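Local coordinates for protein pyridoxal kinase (Lactobacillus plantarum, PDB 3H74) that probably catalyses the ATP-dependent phosphorylation of pyridoxal to pyridoxal 5'-phosphate, as a kinase of the ribokinase clan, at residues 83-86 / 87-90; 93-96 / 97-101. All coordinates share one frame; numbering follows the deposited sequence.

Contact 1 of 2, residues 83-86 / 87-90; sequences VGSV and ALCQ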
loop_
_atom_site.group_PDB
_atom_site.type_symbol
_atom_site.label_atom_id
_atom_site.label_comp_id
_atom_site.label_asym_id
_atom_site.label_seq_id
_atom_site.Cartn_x
_atom_site.Cartn_y
_atom_site.Cartn_z
ATOM N N VAL A 83 6.325 6.764 -2.383
ATOM C CA VAL A 83 6.449 8.180 -2.745
ATOM C C VAL A 83 7.867 8.458 -3.252
ATOM O O VAL A 83 8.060 8.764 -4.434
ATOM C CB VAL A 83 6.040 9.125 -1.586
ATOM C CG1 VAL A 83 6.226 10.568 -2.000
ATOM C CG2 VAL A 83 4.597 8.885 -1.190
ATOM N N GLY A 84 8.855 8.343 -2.368
ATOM C CA GLY A 84 10.256 8.325 -2.787
ATOM C C GLY A 84 11.127 9.493 -2.392
ATOM O O GLY A 84 12.348 9.386 -2.476
ATOM N N SER A 85 10.521 10.597 -1.973
ATOM C CA SER A 85 11.293 11.741 -1.476
ATOM C C SER A 85 10.537 12.510 -0.412
ATOM O O SER A 85 9.301 12.478 -0.361
ATOM C CB SER A 85 11.682 12.677 -2.625
ATOM O OG SER A 85 10.538 13.346 -3.135
ATOM N N VAL A 86 11.292 13.195 0.446
ATOM C CA VAL A 86 10.724 14.004 1.513
ATOM C C VAL A 86 9.829 15.097 0.930
ATOM O O VAL A 86 8.695 15.280 1.380
ATOM C CB VAL A 86 11.835 14.615 2.412
ATOM C CG1 VAL A 86 11.273 15.705 3.306
ATOM C CG2 VAL A 86 12.505 13.532 3.256
ATOM N N ALA A 87 10.330 15.801 -0.086
ATOM C CA ALA A 87 9.569 16.878 -0.713
ATOM C C ALA A 87 8.209 16.409 -1.221
ATOM O O ALA A 87 7.201 17.081 -1.007
ATOM C CB ALA A 87 10.366 17.510 -1.840
ATOM N N LEU A 88 8.177 15.263 -1.902
ATOM C CA LEU A 88 6.905 14.749 -2.408
ATOM C C LEU A 88 5.961 14.287 -1.296
ATOM O O LEU A 88 4.756 14.507 -1.392
ATOM C CB LEU A 88 7.100 13.661 -3.468
ATOM C CG LEU A 88 7.592 14.153 -4.834
ATOM C CD1 LEU A 88 7.612 13.011 -5.841
ATOM C CD2 LEU A 88 6.749 15.330 -5.347
ATOM N N CYS A 89 6.495 13.685 -0.233
ATOM C CA CYS A 89 5.673 13.355 0.929
ATOM C C CYS A 89 4.978 14.597 1.475
ATOM O O CYS A 89 3.792 14.576 1.777
ATOM C CB CYS A 89 6.517 12.728 2.033
ATOM S SG CYS A 89 6.901 10.990 1.785
ATOM N N GLN A 90 5.736 15.685 1.587
ATOM C CA GLN A 90 5.203 16.947 2.100
ATOM C C GLN A 90 4.129 17.531 1.190
ATOM O O GLN A 90 3.083 17.964 1.659
ATOM C CB GLN A 90 6.334 17.953 2.317
ATOM C CG GLN A 90 7.305 17.534 3.408
ATOM C CD GLN A 90 8.562 18.387 3.456
ATOM O OE1 GLN A 90 8.887 19.098 2.507
ATOM N NE2 GLN A 90 9.284 18.306 4.566
#

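Contact 2 of 2, residues 93-96 / 97-101; sequences TTYL and EQQTL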
loop_
_atom_site.group_PDB
_atom_site.type_symbol
_atom_site.label_atom_id
_atom_site.label_comp_id
_atom_site.label_asym_id
_atom_site.label_seq_id
_atom_site.Cartn_x
_atom_site.Cartn_y
_atom_site.Cartn_z
ATOM N N THR A 93 1.005 15.394 1.508
ATOM C CA THR A 93 0.374 15.608 2.813
ATOM C C THR A 93 -0.549 16.836 2.797
ATOM O O THR A 93 -1.706 16.762 3.208
ATOM C CB THR A 93 1.422 15.729 3.946
ATOM O OG1 THR A 93 2.205 14.531 4.010
ATOM C CG2 THR A 93 0.742 15.941 5.301
ATOM N N THR A 94 -0.048 17.954 2.282
ATOM C CA THR A 94 -0.856 19.177 2.293
ATOM C C THR A 94 -2.000 19.126 1.277
ATOM O O THR A 94 -3.093 19.637 1.546
ATOM C CB THR A 94 -0.030 20.447 2.080
ATOM O OG1 THR A 94 0.467 20.462 0.742
ATOM C CG2 THR A 94 1.127 20.531 3.077
ATOM N N TYR A 95 -1.768 18.481 0.131
ATOM C CA TYR A 95 -2.834 18.330 -0.854
ATOM C C TYR A 95 -4.007 17.531 -0.281
ATOM O O TYR A 95 -5.169 17.914 -0.422
ATOM C CB TYR A 95 -2.346 17.712 -2.175
ATOM C CG TYR A 95 -3.484 17.611 -3.148
ATOM C CD1 TYR A 95 -4.002 18.759 -3.748
ATOM C CD2 TYR A 95 -4.101 16.386 -3.420
ATOM C CE1 TYR A 95 -5.064 18.691 -4.618
ATOM C CE2 TYR A 95 -5.171 16.312 -4.293
ATOM C CZ TYR A 95 -5.652 17.467 -4.881
ATOM O OH TYR A 95 -6.718 17.392 -5.734
ATOM N N LEU A 96 -3.691 16.426 0.387
ATOM C CA LEU A 96 -4.723 15.588 0.992
ATOM C C LEU A 96 -5.521 16.357 2.047
ATOM O O LEU A 96 -6.740 16.200 2.150
ATOM C CB LEU A 96 -4.105 14.326 1.596
ATOM C CG LEU A 96 -3.451 13.357 0.606
ATOM C CD1 LEU A 96 -2.669 12.291 1.375
ATOM C CD2 LEU A 96 -4.461 12.728 -0.354
ATOM N N GLU A 97 -4.822 17.191 2.808
ATOM C CA GLU A 97 -5.443 18.031 3.838
ATOM C C GLU A 97 -6.444 19.038 3.252
ATOM O O GLU A 97 -7.409 19.415 3.927
ATOM C CB GLU A 97 -4.362 18.740 4.664
ATOM C CG GLU A 97 -4.873 19.579 5.856
ATOM C CD GLU A 97 -5.812 18.822 6.788
ATOM O OE1 GLU A 97 -5.456 17.716 7.256
ATOM O OE2 GLU A 97 -6.912 19.348 7.065
ATOM N N GLN A 98 -6.221 19.462 2.003
ATOM C CA GLN A 98 -7.153 20.362 1.300
ATOM C C GLN A 98 -8.451 19.660 0.933
ATOM O O GLN A 98 -9.468 20.307 0.684
ATOM C CB GLN A 98 -6.547 20.886 -0.005
ATOM C CG GLN A 98 -5.359 21.810 0.102
ATOM C CD GLN A 98 -4.768 22.126 -1.271
ATOM O OE1 GLN A 98 -3.606 22.504 -1.379
ATOM N NE2 GLN A 98 -5.565 21.957 -2.325
ATOM N N GLN A 99 -8.405 18.333 0.853
ATOM C CA GLN A 99 -9.564 17.562 0.439
ATOM C C GLN A 99 -10.457 17.231 1.633
ATOM O O GLN A 99 -10.105 17.517 2.780
ATOM C CB GLN A 99 -9.129 16.279 -0.290
ATOM C CG GLN A 99 -8.029 16.460 -1.355
ATOM C CD GLN A 99 -8.204 17.695 -2.236
ATOM O OE1 GLN A 99 -7.338 18.573 -2.272
ATOM N NE2 GLN A 99 -9.321 17.764 -2.953
ATOM N N THR A 100 -11.619 16.652 1.346
ATOM C CA THR A 100 -12.501 16.110 2.377
ATOM C C THR A 100 -12.734 14.633 2.059
ATOM O O THR A 100 -13.824 14.222 1.658
ATOM C CB THR A 100 -13.840 16.888 2.461
ATOM O OG1 THR A 100 -13.575 18.291 2.583
ATOM C CG2 THR A 100 -14.661 16.435 3.670
ATOM N N LEU A 101 -11.679 13.839 2.224
ATOM C CA LEU A 101 -11.722 12.429 1.867
ATOM C C LEU A 101 -12.508 11.617 2.876
ATOM O O LEU A 101 -12.382 11.821 4.082
ATOM C CB LEU A 101 -10.304 11.862 1.758
ATOM C CG LEU A 101 -9.365 12.471 0.717
ATOM C CD1 LEU A 101 -7.959 11.977 0.987
ATOM C CD2 LEU A 101 -9.793 12.146 -0.711
HETATM O O HOH W 1 -8.911 14.835 3.195
#

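Contact 1 of 2, residues 83-86 / 87-90
S85 OG takes the amide hydrogen of L88, with 3.3 Å from OG to L88 N and an N-H...O angle of 159°, so the side chain satisfies a first-turn amide that has no preceding turn to bond to. OG sits between its own backbone N and carbonyl carbon (chi1 70°), and that torsion swings it round to the start of the helix. With an alanine here OG is gone, and the amide of L88 would probably be left without its capping acceptor. Two backbone bonds follow: C89 N to S85 O at 3.1 Å and Q90 N to V86 O at 3.0 Å. G84, with a positive phi of 113°, turns the chain just before the cap and hydrogen-bonds through its N to Y124 OH. Among the apolar contacts, V83 CG1 lies against L88 CB at 3.5 Å and reaches C89 SG at 3.9 Å, while V83 and C89 also meet Y124 of helix 122-131. Farther round, the Q90 chain, extended beyond CG, passes V86 O and brings NE2 to 3.5 Å from V86 CG1. A serine N-cap opens helix 86-98, with V83, two residues ahead of it, packed on the first turn, in the alpha/beta fold of the ribokinase clan.

Contact 2 of 2, residues 93-96 / 97-101
L96 O receives Q99 N at 3.0 Å, a bond that comes in well above the carbonyl plane, at the point where the helix is giving way to loop. The turn before it is more regular, with E97 N on T93 O and Q98 N on T94 O, both at 3.2 Å; Q98 N also makes a weak bond to Y95 O. Beside this backbone, Q99 bends at chi2 (-42°) and folds back over one face of the Y95 ring, its amide plane only 22° from that of the ring. Q98 runs out extended and crosses Y95 at about a right angle, NE2 lying 3.8 Å from Y95 CD1 and finding its hydrogen-bond partner in T69 OG1. On another side of the chain, the L96 and L101 side chains meet obliquely, CD2 of L96 3.8 Å from CD1 of L101.

A water links the last turn to the chain that leaves it: it donates to L96 O at 2.8 Å, accepts from L101 N at 3.1 Å, and gives a weak bond to Q99 O. Farther out, Y95 stacks on F65 of helix 61-70, and F75 touches both Y95 and L101. L96 reaches L131 of helix 122-131 as well as A78 and I80 of strand 77-80, while L101 also lies on A78. The end of helix 86-98 is thus packed between helices 61-70 and 122-131 and against strand 77-80, just before the chain enters strand 103-106.

How the contacts relate
Coming from the N terminus, the chain leaves strand 77-80 and passes through contact 1, which closes the short loop into helix 86-98. It then runs along the helix to contact 2, which closes the exit toward strand 103-106. The two are in series, neither nested nor crossed, with centres about 15 Å apart. Together they bracket the helix of one beta-alpha-beta unit whose flanking strands are parallel neighbours in the main sheet. The bond from T93 OG1 to C89 O joins a residue of each within the helix. Both also meet helix 122-131, through Y124 and Q130 at contact 1 and through Q130 and L131 at contact 2.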